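Local coordinates for protein alkaline phosphatase (Thermus thermophilus, PDB 7KWD) that probably hydrolyses phosphate monoesters as a homodimeric metalloenzyme that binds two zinc ions and one magnesium ion, at residues P121-F126 against L470-P475; K203-V208 against A219-G224; Y233-R238 against A283-W288; L312-D317 against P437-L442; G323-A328 against P424-S429. One frame throughout, in Å; residues are numbered along the deposited sequence. Where two conformers were deposited one is given.

Contact 1: residues P121-F126 against L470-P475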
# COMPACT_ATOMS: atom_id res chain seq x y z
N PRO A 121 -32.82 -2.36 -8.31
CA PRO A 121 -32.31 -1.03 -7.98
C PRO A 121 -32.05 -0.91 -6.49
O PRO A 121 -32.72 -1.52 -5.66
CB PRO A 121 -33.43 -0.08 -8.43
CG PRO A 121 -34.65 -0.90 -8.35
CD PRO A 121 -34.21 -2.29 -8.81
N LEU A 122 -31.04 -0.11 -6.18
CA LEU A 122 -30.67 0.23 -4.82
C LEU A 122 -30.93 1.71 -4.61
O LEU A 122 -30.92 2.49 -5.56
CB LEU A 122 -29.21 -0.10 -4.56
CG LEU A 122 -28.72 -1.47 -5.06
CD1 LEU A 122 -27.22 -1.63 -4.90
CD2 LEU A 122 -29.47 -2.57 -4.30
N LYS A 123 -31.16 2.08 -3.36
CA LYS A 123 -31.36 3.48 -3.04
C LYS A 123 -30.07 4.03 -2.49
O LYS A 123 -29.66 3.61 -1.40
CB LYS A 123 -32.49 3.65 -2.03
CG LYS A 123 -32.90 5.10 -1.77
CD LYS A 123 -34.10 5.06 -0.83
CE LYS A 123 -34.54 6.42 -0.37
NZ LYS A 123 -35.71 6.28 0.56
N PRO A 124 -29.39 4.93 -3.19
CA PRO A 124 -28.10 5.43 -2.70
C PRO A 124 -28.27 6.60 -1.75
O PRO A 124 -29.28 7.31 -1.76
CB PRO A 124 -27.39 5.87 -4.00
CG PRO A 124 -28.53 6.28 -4.93
CD PRO A 124 -29.78 5.56 -4.48
N PHE A 125 -27.21 6.83 -0.98
CA PHE A 125 -27.34 7.62 0.24
C PHE A 125 -27.72 9.07 -0.02
O PHE A 125 -28.48 9.66 0.74
CB PHE A 125 -26.03 7.57 1.07
CG PHE A 125 -26.19 8.17 2.40
CD1 PHE A 125 -26.92 7.50 3.37
CD2 PHE A 125 -25.72 9.44 2.68
CE1 PHE A 125 -27.14 8.09 4.61
CE2 PHE A 125 -25.93 10.02 3.90
CZ PHE A 125 -26.66 9.34 4.87
N PHE A 126 -27.18 9.69 -1.07
CA PHE A 126 -27.54 11.10 -1.23
C PHE A 126 -28.99 11.26 -1.71
O PHE A 126 -29.61 12.32 -1.50
CB PHE A 126 -26.58 11.81 -2.20
CG PHE A 126 -25.26 12.19 -1.60
CD1 PHE A 126 -24.88 11.74 -0.34
CD2 PHE A 126 -24.41 13.05 -2.27
CE1 PHE A 126 -23.66 12.13 0.23
CE2 PHE A 126 -23.17 13.43 -1.72
CZ PHE A 126 -22.80 12.97 -0.47
N LEU A 470 -29.95 8.58 9.09
CA LEU A 470 -30.50 8.12 7.83
C LEU A 470 -30.07 6.69 7.57
O LEU A 470 -29.74 6.30 6.45
CB LEU A 470 -30.06 9.02 6.68
CG LEU A 470 -30.71 10.41 6.71
CD1 LEU A 470 -30.09 11.32 5.66
CD2 LEU A 470 -32.20 10.31 6.52
N ARG A 471 -30.08 5.86 8.62
CA ARG A 471 -29.91 4.43 8.40
C ARG A 471 -31.14 3.81 7.76
O ARG A 471 -32.26 3.99 8.23
CB ARG A 471 -29.62 3.73 9.72
CG ARG A 471 -28.35 4.22 10.44
CD ARG A 471 -28.15 3.26 11.59
NE ARG A 471 -27.29 3.69 12.70
CZ ARG A 471 -27.57 4.65 13.56
NH1 ARG A 471 -28.71 5.39 13.48
NH2 ARG A 471 -26.70 4.88 14.52
N TYR A 472 -30.90 3.05 6.70
CA TYR A 472 -31.87 2.22 6.01
C TYR A 472 -31.08 1.09 5.37
O TYR A 472 -29.85 1.07 5.41
CB TYR A 472 -32.65 3.02 4.98
CG TYR A 472 -31.78 3.58 3.87
CD1 TYR A 472 -31.08 4.79 4.04
CD2 TYR A 472 -31.67 2.92 2.66
CE1 TYR A 472 -30.33 5.32 3.01
CE2 TYR A 472 -30.89 3.43 1.64
CZ TYR A 472 -30.23 4.62 1.81
OH TYR A 472 -29.44 5.12 0.78
N GLN A 473 -31.77 0.15 4.76
CA GLN A 473 -31.13 -1.02 4.19
C GLN A 473 -31.46 -1.14 2.71
O GLN A 473 -32.52 -0.68 2.26
CB GLN A 473 -31.55 -2.30 4.92
CG GLN A 473 -33.04 -2.58 4.90
CD GLN A 473 -33.35 -3.93 5.54
OE1 GLN A 473 -33.54 -4.01 6.76
NE2 GLN A 473 -33.40 -4.99 4.74
N ASN A 474 -30.53 -1.73 1.96
CA ASN A 474 -30.64 -2.08 0.56
C ASN A 474 -30.52 -3.59 0.47
O ASN A 474 -29.84 -4.22 1.29
CB ASN A 474 -29.53 -1.42 -0.28
CG ASN A 474 -29.92 -0.02 -0.76
OD1 ASN A 474 -30.94 0.17 -1.38
ND2 ASN A 474 -29.06 0.96 -0.47
N PRO A 475 -31.14 -4.20 -0.53
CA PRO A 475 -31.02 -5.65 -0.65
C PRO A 475 -29.62 -6.11 -1.01
O PRO A 475 -28.82 -5.40 -1.62
CB PRO A 475 -32.02 -6.00 -1.77
CG PRO A 475 -32.17 -4.70 -2.57
CD PRO A 475 -32.02 -3.60 -1.54

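Contact 2: residues K203-V208 against A219-G224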
# COMPACT_ATOMS: atom_id res chain seq x y z
N LYS A 203 -35.09 24.93 -15.05
CA LYS A 203 -35.34 24.55 -13.67
C LYS A 203 -34.61 25.45 -12.68
O LYS A 203 -34.63 25.19 -11.48
CB LYS A 203 -34.97 23.08 -13.49
CG LYS A 203 -36.01 22.15 -14.16
CD LYS A 203 -36.37 20.91 -13.33
CE LYS A 203 -37.90 20.73 -13.23
NZ LYS A 203 -38.54 21.76 -12.33
N GLY A 204 -34.01 26.54 -13.16
CA GLY A 204 -33.48 27.55 -12.28
C GLY A 204 -32.00 27.47 -12.02
O GLY A 204 -31.48 28.32 -11.29
N TYR A 205 -31.30 26.52 -12.62
CA TYR A 205 -29.86 26.46 -12.44
C TYR A 205 -29.15 27.59 -13.17
O TYR A 205 -29.48 27.91 -14.31
CB TYR A 205 -29.30 25.14 -12.98
CG TYR A 205 -29.63 23.91 -12.18
CD1 TYR A 205 -30.83 23.26 -12.36
CD2 TYR A 205 -28.71 23.37 -11.29
CE1 TYR A 205 -31.13 22.10 -11.65
CE2 TYR A 205 -29.00 22.22 -10.58
CZ TYR A 205 -30.22 21.59 -10.76
OH TYR A 205 -30.53 20.45 -10.05
N GLY A 206 -28.16 28.17 -12.50
CA GLY A 206 -27.15 28.95 -13.18
C GLY A 206 -26.17 28.00 -13.85
O GLY A 206 -25.70 27.04 -13.23
N VAL A 207 -25.91 28.24 -15.13
CA VAL A 207 -25.04 27.38 -15.92
C VAL A 207 -23.74 28.13 -16.14
O VAL A 207 -23.75 29.26 -16.64
CB VAL A 207 -25.69 27.02 -17.26
CG1 VAL A 207 -24.78 26.11 -18.04
CG2 VAL A 207 -27.02 26.34 -17.04
N VAL A 208 -22.63 27.51 -15.76
CA VAL A 208 -21.32 28.12 -15.86
C VAL A 208 -20.40 27.14 -16.57
O VAL A 208 -20.51 25.93 -16.40
CB VAL A 208 -20.73 28.51 -14.48
CG1 VAL A 208 -21.41 29.79 -13.95
CG2 VAL A 208 -20.84 27.34 -13.51
N ALA A 219 -25.91 32.73 -8.87
CA ALA A 219 -27.01 31.78 -8.90
C ALA A 219 -26.92 30.91 -7.65
O ALA A 219 -25.83 30.56 -7.20
CB ALA A 219 -26.96 30.93 -10.16
N THR A 220 -28.07 30.61 -7.09
CA THR A 220 -28.16 29.76 -5.91
C THR A 220 -27.83 28.30 -6.23
O THR A 220 -27.04 27.67 -5.54
CB THR A 220 -29.56 29.91 -5.33
OG1 THR A 220 -29.69 31.23 -4.78
CG2 THR A 220 -29.85 28.89 -4.25
N ARG A 221 -28.47 27.76 -7.27
CA ARG A 221 -28.20 26.40 -7.74
C ARG A 221 -27.35 26.49 -9.00
O ARG A 221 -27.50 27.42 -9.80
CB ARG A 221 -29.49 25.64 -8.01
CG ARG A 221 -30.23 25.31 -6.69
CD ARG A 221 -31.56 24.61 -6.91
NE ARG A 221 -32.56 25.60 -7.30
CZ ARG A 221 -33.36 25.48 -8.35
NH1 ARG A 221 -33.29 24.40 -9.10
NH2 ARG A 221 -34.23 26.45 -8.64
N LEU A 222 -26.43 25.54 -9.14
CA LEU A 222 -25.34 25.62 -10.09
C LEU A 222 -25.18 24.33 -10.87
O LEU A 222 -25.12 23.24 -10.30
CB LEU A 222 -24.00 25.87 -9.36
CG LEU A 222 -23.42 27.25 -9.26
CD1 LEU A 222 -21.98 27.08 -8.79
CD2 LEU A 222 -23.47 27.95 -10.60
N LEU A 223 -25.04 24.46 -12.18
CA LEU A 223 -24.49 23.42 -13.01
C LEU A 223 -23.25 24.01 -13.65
O LEU A 223 -23.35 24.99 -14.39
CB LEU A 223 -25.49 22.95 -14.06
CG LEU A 223 -24.87 22.06 -15.13
CD1 LEU A 223 -24.30 20.77 -14.50
CD2 LEU A 223 -25.87 21.67 -16.21
N GLY A 224 -22.10 23.44 -13.35
CA GLY A 224 -20.85 23.89 -13.94
C GLY A 224 -20.11 22.75 -14.62
O GLY A 224 -19.80 21.73 -13.99
O HOH W 1 -30.54 29.14 -8.81
O HOH W 2 -32.61 21.90 -8.00

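Contact 3: residues Y233-R238 against A283-W288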
# COMPACT_ATOMS: atom_id res chain seq x y z
N TYR A 233 -5.88 17.37 -15.55
CA TYR A 233 -5.01 17.20 -14.40
C TYR A 233 -4.50 18.53 -13.86
O TYR A 233 -4.19 19.45 -14.63
CB TYR A 233 -3.83 16.33 -14.78
CG TYR A 233 -4.13 14.92 -15.14
CD1 TYR A 233 -4.42 13.99 -14.14
CD2 TYR A 233 -4.07 14.48 -16.47
CE1 TYR A 233 -4.66 12.64 -14.47
CE2 TYR A 233 -4.31 13.16 -16.80
CZ TYR A 233 -4.61 12.25 -15.79
OH TYR A 233 -4.87 10.93 -16.07
N GLU A 234 -4.36 18.60 -12.54
CA GLU A 234 -3.70 19.74 -11.91
C GLU A 234 -2.36 20.09 -12.58
O GLU A 234 -2.06 21.27 -12.79
CB GLU A 234 -3.48 19.47 -10.42
CG GLU A 234 -2.73 20.56 -9.67
CD GLU A 234 -3.46 21.89 -9.58
OE1 GLU A 234 -4.69 21.99 -9.84
OE2 GLU A 234 -2.77 22.88 -9.28
N ILE A 235 -1.54 19.10 -12.92
CA ILE A 235 -0.24 19.44 -13.48
C ILE A 235 -0.41 20.23 -14.78
O ILE A 235 0.36 21.14 -15.07
CB ILE A 235 0.62 18.18 -13.68
CG1 ILE A 235 2.07 18.58 -13.96
CG2 ILE A 235 0.08 17.28 -14.79
CD1 ILE A 235 3.05 17.43 -14.03
N ASP A 236 -1.44 19.92 -15.54
CA ASP A 236 -1.67 20.59 -16.82
C ASP A 236 -2.31 21.96 -16.59
O ASP A 236 -1.88 22.95 -17.18
CB ASP A 236 -2.52 19.69 -17.72
CG ASP A 236 -1.82 18.37 -18.06
OD1 ASP A 236 -0.59 18.36 -18.22
OD2 ASP A 236 -2.50 17.31 -18.17
N ARG A 237 -3.28 22.05 -15.68
CA ARG A 237 -3.85 23.34 -15.33
C ARG A 237 -2.77 24.30 -14.85
O ARG A 237 -2.76 25.48 -15.23
CB ARG A 237 -4.92 23.15 -14.25
CG ARG A 237 -5.55 24.42 -13.72
CD ARG A 237 -6.20 24.20 -12.34
NE ARG A 237 -5.16 24.29 -11.33
CZ ARG A 237 -4.70 25.44 -10.85
NH1 ARG A 237 -5.22 26.59 -11.29
NH2 ARG A 237 -3.75 25.46 -9.94
N ARG A 238 -1.87 23.81 -13.99
CA ARG A 238 -0.90 24.66 -13.32
C ARG A 238 0.15 25.18 -14.29
O ARG A 238 0.46 26.38 -14.29
CB ARG A 238 -0.23 23.88 -12.18
CG ARG A 238 0.76 24.70 -11.33
CD ARG A 238 1.17 23.94 -10.04
NE ARG A 238 0.03 23.93 -9.12
CZ ARG A 238 -0.18 24.85 -8.20
NH1 ARG A 238 0.70 25.84 -8.07
NH2 ARG A 238 -1.25 24.79 -7.41
N ALA A 283 3.65 9.35 -12.36
CA ALA A 283 3.81 9.75 -10.97
C ALA A 283 3.68 11.26 -10.78
O ALA A 283 3.19 11.72 -9.72
CB ALA A 283 5.16 9.25 -10.45
N GLY A 284 4.11 12.05 -11.76
CA GLY A 284 4.04 13.49 -11.61
C GLY A 284 2.61 14.00 -11.69
O GLY A 284 2.23 14.94 -10.99
N ALA A 285 1.80 13.40 -12.56
CA ALA A 285 0.40 13.80 -12.59
C ALA A 285 -0.33 13.37 -11.31
O ALA A 285 -1.12 14.14 -10.75
CB ALA A 285 -0.29 13.22 -13.82
N THR A 286 -0.04 12.17 -10.81
CA THR A 286 -0.63 11.73 -9.55
C THR A 286 -0.30 12.69 -8.43
O THR A 286 -1.18 13.08 -7.65
CB THR A 286 -0.12 10.34 -9.21
OG1 THR A 286 -0.47 9.45 -10.26
CG2 THR A 286 -0.71 9.87 -7.89
N LEU A 287 0.96 13.09 -8.34
CA LEU A 287 1.39 13.97 -7.28
C LEU A 287 0.60 15.27 -7.29
O LEU A 287 0.14 15.73 -6.25
CB LEU A 287 2.88 14.26 -7.43
CG LEU A 287 3.40 15.47 -6.66
CD1 LEU A 287 3.41 15.17 -5.16
CD2 LEU A 287 4.84 15.82 -7.09
N TRP A 288 0.47 15.91 -8.47
CA TRP A 288 -0.18 17.21 -8.49
C TRP A 288 -1.68 17.10 -8.22
O TRP A 288 -2.25 18.03 -7.63
CB TRP A 288 0.11 17.95 -9.82
CG TRP A 288 1.45 18.61 -9.70
CD1 TRP A 288 2.62 18.20 -10.26
CD2 TRP A 288 1.77 19.77 -8.91
NE1 TRP A 288 3.63 19.03 -9.89
CE2 TRP A 288 3.14 20.00 -9.06
CE3 TRP A 288 1.03 20.63 -8.11
CZ2 TRP A 288 3.79 21.06 -8.42
CZ3 TRP A 288 1.68 21.68 -7.48
CH2 TRP A 288 3.05 21.89 -7.65
O HOH W 3 -1.99 16.32 -11.96

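Contact 4: residues L312-D317 against P437-L442. With ZN (zinc ion), chain E.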
# COMPACT_ATOMS: atom_id res chain seq x y z
N LEU A 312 -16.73 15.39 8.28
CA LEU A 312 -15.95 15.22 7.08
C LEU A 312 -15.39 13.81 7.06
O LEU A 312 -14.66 13.40 7.99
CB LEU A 312 -14.82 16.25 6.97
CG LEU A 312 -13.77 15.92 5.93
CD1 LEU A 312 -14.38 15.90 4.52
CD2 LEU A 312 -12.64 16.89 6.04
N ILE A 313 -15.73 13.05 6.02
CA ILE A 313 -15.16 11.74 5.76
C ILE A 313 -14.21 11.87 4.58
O ILE A 313 -14.63 12.33 3.51
CB ILE A 313 -16.25 10.69 5.45
CG1 ILE A 313 -17.20 10.53 6.63
CG2 ILE A 313 -15.59 9.35 5.05
CD1 ILE A 313 -18.25 9.43 6.44
N VAL A 314 -12.96 11.45 4.75
CA VAL A 314 -11.97 11.42 3.68
C VAL A 314 -11.60 9.96 3.44
O VAL A 314 -11.16 9.25 4.36
CB VAL A 314 -10.73 12.25 4.02
CG1 VAL A 314 -9.79 12.35 2.84
CG2 VAL A 314 -11.15 13.62 4.45
N VAL A 315 -11.79 9.50 2.20
CA VAL A 315 -11.69 8.08 1.92
C VAL A 315 -11.16 7.87 0.51
O VAL A 315 -11.52 8.61 -0.42
CB VAL A 315 -13.05 7.38 2.10
CG1 VAL A 315 -14.02 7.85 1.03
CG2 VAL A 315 -12.89 5.85 2.10
N SER A 316 -10.33 6.86 0.35
CA SER A 316 -9.99 6.37 -0.98
C SER A 316 -10.95 5.24 -1.35
O SER A 316 -11.32 4.43 -0.49
CB SER A 316 -8.55 5.86 -1.02
OG SER A 316 -8.33 5.19 -2.25
N ASP A 317 -11.35 5.18 -2.63
CA ASP A 317 -12.26 4.10 -3.03
C ASP A 317 -11.56 2.80 -3.41
O ASP A 317 -12.20 1.75 -3.40
CB ASP A 317 -13.20 4.55 -4.17
CG ASP A 317 -12.49 4.79 -5.46
OD1 ASP A 317 -11.27 5.06 -5.50
OD2 ASP A 317 -13.20 4.72 -6.49
N PRO A 437 -6.11 -2.77 0.82
CA PRO A 437 -6.96 -1.87 1.62
C PRO A 437 -6.40 -0.45 1.61
O PRO A 437 -5.20 -0.24 1.44
CB PRO A 437 -6.92 -2.49 3.02
CG PRO A 437 -5.71 -3.38 3.03
CD PRO A 437 -5.49 -3.83 1.62
N VAL A 438 -7.30 0.53 1.74
CA VAL A 438 -6.93 1.93 1.55
C VAL A 438 -7.52 2.80 2.65
O VAL A 438 -8.25 2.34 3.53
CB VAL A 438 -7.36 2.44 0.16
CG1 VAL A 438 -6.53 1.75 -0.91
CG2 VAL A 438 -8.85 2.18 -0.03
N MET A 439 -7.17 4.08 2.57
CA MET A 439 -7.41 5.05 3.64
C MET A 439 -8.89 5.32 3.90
O MET A 439 -9.68 5.52 2.99
CB MET A 439 -6.74 6.36 3.25
CG MET A 439 -7.05 7.53 4.14
SD MET A 439 -6.23 9.02 3.52
CE MET A 439 -7.25 9.49 2.19
N LEU A 440 -9.23 5.39 5.19
CA LEU A 440 -10.50 5.94 5.66
C LEU A 440 -10.21 6.84 6.86
O LEU A 440 -9.59 6.39 7.83
CB LEU A 440 -11.48 4.85 6.08
CG LEU A 440 -12.72 5.24 6.88
CD1 LEU A 440 -13.70 6.16 6.13
CD2 LEU A 440 -13.43 3.97 7.24
N LEU A 441 -10.68 8.08 6.80
CA LEU A 441 -10.34 9.09 7.79
C LEU A 441 -11.56 9.92 8.15
O LEU A 441 -12.30 10.35 7.26
CB LEU A 441 -9.23 10.01 7.26
CG LEU A 441 -8.96 11.39 7.86
CD1 LEU A 441 -8.26 11.25 9.18
CD2 LEU A 441 -8.08 12.18 6.91
N LEU A 442 -11.71 10.21 9.44
CA LEU A 442 -12.83 10.97 9.96
C LEU A 442 -12.36 12.28 10.57
O LEU A 442 -11.45 12.29 11.42
CB LEU A 442 -13.59 10.19 11.03
CG LEU A 442 -14.09 8.81 10.60
CD1 LEU A 442 -14.74 8.09 11.80
CD2 LEU A 442 -15.06 8.97 9.48
ZN ZN E . -12.24 4.59 -8.43

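Contact 5: residues G323-A328 against P424-S429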
# COMPACT_ATOMS: atom_id res chain seq x y z
N GLY A 323 2.00 3.02 -7.77
CA GLY A 323 3.20 3.73 -8.15
C GLY A 323 4.13 4.03 -6.98
O GLY A 323 4.03 5.08 -6.33
N GLY A 324 5.07 3.12 -6.74
CA GLY A 324 5.90 3.19 -5.55
C GLY A 324 7.27 3.77 -5.82
O GLY A 324 7.96 3.39 -6.78
N LEU A 325 7.65 4.73 -4.97
CA LEU A 325 9.04 5.16 -4.89
C LEU A 325 9.85 4.03 -4.29
O LEU A 325 9.56 3.58 -3.18
CB LEU A 325 9.15 6.41 -4.03
CG LEU A 325 10.57 7.00 -4.00
CD1 LEU A 325 10.94 7.81 -5.28
CD2 LEU A 325 10.68 7.89 -2.75
N TYR A 326 10.85 3.54 -5.02
CA TYR A 326 11.52 2.30 -4.68
C TYR A 326 13.00 2.53 -4.42
O TYR A 326 13.57 3.55 -4.78
CB TYR A 326 11.33 1.23 -5.78
CG TYR A 326 11.91 1.60 -7.13
CD1 TYR A 326 13.28 1.52 -7.36
CD2 TYR A 326 11.08 2.00 -8.18
CE1 TYR A 326 13.82 1.86 -8.62
CE2 TYR A 326 11.61 2.33 -9.41
CZ TYR A 326 12.98 2.27 -9.62
OH TYR A 326 13.47 2.62 -10.87
N GLY A 327 13.60 1.53 -3.77
CA GLY A 327 14.97 1.66 -3.31
C GLY A 327 15.92 1.78 -4.48
O GLY A 327 15.87 0.99 -5.42
N ALA A 328 16.81 2.77 -4.41
CA ALA A 328 17.73 3.13 -5.49
C ALA A 328 19.10 3.48 -4.91
O ALA A 328 19.21 4.22 -3.93
CB ALA A 328 17.18 4.31 -6.28
N PRO A 424 12.96 9.32 -12.44
CA PRO A 424 12.35 8.95 -11.16
C PRO A 424 12.36 7.45 -10.93
O PRO A 424 11.91 6.68 -11.77
CB PRO A 424 10.92 9.49 -11.28
CG PRO A 424 11.02 10.66 -12.22
CD PRO A 424 12.09 10.22 -13.23
N ASN A 425 12.91 7.04 -9.76
CA ASN A 425 12.81 5.68 -9.26
C ASN A 425 11.42 5.40 -8.65
O ASN A 425 11.29 4.98 -7.49
CB ASN A 425 13.91 5.41 -8.25
CG ASN A 425 14.00 6.47 -7.17
OD1 ASN A 425 14.13 7.66 -7.46
ND2 ASN A 425 13.93 6.03 -5.92
N ILE A 426 10.39 5.59 -9.48
CA ILE A 426 9.00 5.24 -9.16
C ILE A 426 8.55 4.22 -10.21
O ILE A 426 8.55 4.50 -11.41
CB ILE A 426 8.08 6.47 -9.17
CG1 ILE A 426 8.69 7.58 -8.31
CG2 ILE A 426 6.69 6.11 -8.64
CD1 ILE A 426 8.14 8.95 -8.55
N GLY A 427 8.19 3.02 -9.75
CA GLY A 427 7.68 1.99 -10.62
C GLY A 427 6.23 1.68 -10.30
O GLY A 427 5.66 2.23 -9.36
N TRP A 428 5.66 0.75 -11.08
CA TRP A 428 4.21 0.53 -11.11
C TRP A 428 3.92 -0.96 -11.18
O TRP A 428 4.53 -1.66 -11.99
CB TRP A 428 3.56 1.23 -12.31
CG TRP A 428 3.83 2.65 -12.28
CD1 TRP A 428 4.94 3.26 -12.75
CD2 TRP A 428 3.01 3.68 -11.73
NE1 TRP A 428 4.87 4.62 -12.53
CE2 TRP A 428 3.69 4.90 -11.90
CE3 TRP A 428 1.76 3.69 -11.11
CZ2 TRP A 428 3.17 6.12 -11.47
CZ3 TRP A 428 1.24 4.90 -10.66
CH2 TRP A 428 1.95 6.11 -10.85
N SER A 429 3.03 -1.43 -10.31
CA SER A 429 2.64 -2.84 -10.34
C SER A 429 1.87 -3.15 -11.62
O SER A 429 1.92 -4.28 -12.12
CB SER A 429 1.75 -3.20 -9.14
OG SER A 429 2.19 -2.66 -7.92
O HOH W 4 12.15 3.93 -12.78

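Contact 1: residues P121-F126 against L470-P475
The Tyr472 ring turns an edge to Lys123, whose carbonyl O lies near the ring plane, while Lys123 NZ, salt-bridged to Glu131, stands over a face, too far for more than a weak attraction. The Phe125 ring has Leu470 O at its edge; it meets the tyrosine ring obliquely, Phe125 CD1 4.1 Å from Tyr472 CE1, and its CE1 packs on Leu470 CB. Lys123 O is gripped twice: Tyr472 OH donates at 2.7 Å and Asn474 ND2 at 2.9 Å, from opposite faces of the carbonyl plane. Asn474 OD1 accepts from Lys123 N at 2.8 Å, nearly straight at 170°. Asparagine suits this place because one amide both accepts and donates; ND2 also bonds to Cys104 O. An alanine here would probably leave Lys123 N and Cys104 O without these partners and Lys123 O with only the tyrosine hydroxyl of the two donors. Such pairing of a side-chain amide with an extended backbone fastens the loop after helix 459-468 to the approach of helix 125-131, whose N-cap position Pro124 holds.

Contact 2: residues K203-V208 against A219-G224
Lys203 O receives both terminal nitrogens of the Arg221 guanidinium, NH1 at 2.8 Å and NH2 in a weak bond at 3.1 Å. Chi3 (-79°) turns the arginine NE out of line with the chain, and the guanidinium passes one face of the Tyr205 ring, where Arg221 NH1 lies 4.1 Å from Tyr205 CE1; any cation-pi attraction at this range is weak. A water links Arg221 NH1 to Tyr205 OH, which also bonds to Ala174 O. An alanine at Arg221 would probably leave Lys203 O without this pair of donors and break the water link to Tyr205 OH. Further on, the chains pair as parallel strands: Gly206 N donates to Arg221 O (2.9 Å), Gly206 O accepts from Leu223 N, and Val208 N reaches Leu223 O. Glycine suits Gly206 because a CB there would collide with Ala219 CB, which sits 3.6 Å from Gly206 CA. Gly204, with positive phi, is the C-prime residue of the Schellman motif ending helix 196-202. That helix covers Val207 and Leu223, whereas helix 211-216, which connects the two strands, covers Val208 and Leu222; strand 176-178 continues the pairing beyond strand 222-225.

Contact 3: residues Y233-R238 against A283-W288
The CA atoms of Ile235 and Trp288 come nearest where helices 234-238 and 283-288 cross at 81°, the axes of these short segments 8.8 Å apart. The indole carries most of the contact. Arg238 lays its CD over the six-membered ring, 3.8 Å from the Trp288 centroid in a CH-pi contact, and its guanidinium is tilted only 21° from the ring plane, with Arg238 NE 3.2 Å from Trp288 CZ3. Glu234 holds that arginine in place: its OE2 accepts from Arg238 NE through the anti lone pair, and Arg237 grips the same carboxylate side-on with NE and NH2. One carboxylate is shared by two guanidinium groups, so its charge is probably well compensated; Arg238 has a further long, weak ion pair with Glu295. The aliphatic CG of Glu234 packs on Trp288 O and CB. Ile235 CG1 meets Trp288 CD1 at 3.8 Å, and its CG2 faces the small Ala285. A water accepts from Ile235 N and donates to Ala285 O. Tyr233, at the N-cap position, presents a ring face to Ala285 CB. This near-perpendicular helix packing lies in the wider surroundings of a zinc site: the Tyr233 side chain is about 6 Å from that of the zinc ligand His279 and about 10 Å from a bound zinc ion.

Contact 4: residues L312-D317 against P437-L442
Val314 sets CG1 anti to its backbone N (chi1 -173°), and Met439, otherwise extended, turns CE aside at the last torsion (chi3 77°); Val314 CG1 and Met439 CE thereby meet at 3.9 Å. They belong to an antiparallel strand pair in the core of the alkaline phosphatase fold, strand 310-325 beside strand 438-443. Val314 and Leu441 form a hydrogen-bonded pair: Val314 N donates to Leu441 O at 2.8 Å, and Leu441 N returns a bond to Val314 O. Ser316 N adds a third bond, to Met439 O at 3.0 Å. Branched and aliphatic residues suit these buried strands. On the face bearing Val314 and Leu441, helix 70-75 packs on Met439 and Leu441 while helix 283-306 packs on Val314. The other face bears Ile313, Val315, Leu440 and Leu442, and Ile83 of strand 80-84 touches Val315 and Leu440. There Ile313 CG1 lies beside Leu442 CD2, the two side chains pointing the same way, and Leu440 CD1 fits against Ile313 CG2 at 3.9 Å and Val315 CG2 at 4.1 Å. Farther along, Ser316 CB rests on Val438, and its buried OG bonds to Phe49 O. Asp317 belongs to the metal site with Asp47, Ser95 and His318. Asp317 OD1 accepts from Gly48 N, a bond that would help to set the carboxylate's rotation, and Asp317 OD2 binds the zinc ion at 2.2 Å.

Contact 5: residues G323-A328 against P424-S429
At the dimer interface, Gly323-Leu325 and Ile426-Trp428 run together as a short, twisted antiparallel strand pair, their axes 149° apart. Gly324 and Gly427 are its hydrogen-bonded pair: Gly324 N donates to Gly427 O at 2.8 Å, and Gly427 N to Gly324 O at 3.0 Å. Glycine is needed at Gly323, because Gly323 CA lies over the face of the Trp428 six-membered ring, 3.4 Å from its centroid in a CH-pi contact, and a CB would run into Trp428 CZ3. Leu325 CD1 packs on Ile426 CG1 at 3.8 Å, and both side chains touch Ile56 of helix 51-65. Leu325 also packs on Tyr91 of the second subunit, and Ser429 OG bonds to Val322 O of that subunit. Beyond the strands, Asn425 is the centre of an inverse gamma turn. Its carbonyl O accepts from Tyr326 N at 2.9 Å, yet also lies over one face of the Tyr326 ring, toward the rim. Asn425 CB meets that ring too, as a second CH-pi contact, and the amide stands at 90° to the ring plane. Tyr326 OH bonds to Gln415 and accepts from a water that also donates to Pro424 O. Asparagine packs and bonds at once: Asn425 ND2 bonds to Ser335 O, and it donates to Tyr326 O at 2.8 Å, with that acceptor in the amide plane.

How the contacts relate
Of the five, contact 1 joins the segments farthest apart in sequence, and the others lie between them: first contact 2, then contact 3, then contact 4, whose segments enclose contact 5. Contacts 4 and 5, their centres 24 Å apart, share strand 310-325, which is interrupted by a bulge or short loop. Contacts 3 and 5 touch directly, Ala283 N lying 3.4 Å from Trp428 CZ2, which brings helix 283-306 against the interface strands. Contacts 2 and 5 lie on opposite sides of the chain's centre, about 44 Å between centres. Contact 4 supplies a zinc ligand and contact 5 reaches the second subunit, so strand 310-325 joins the metal site to the dimer interface.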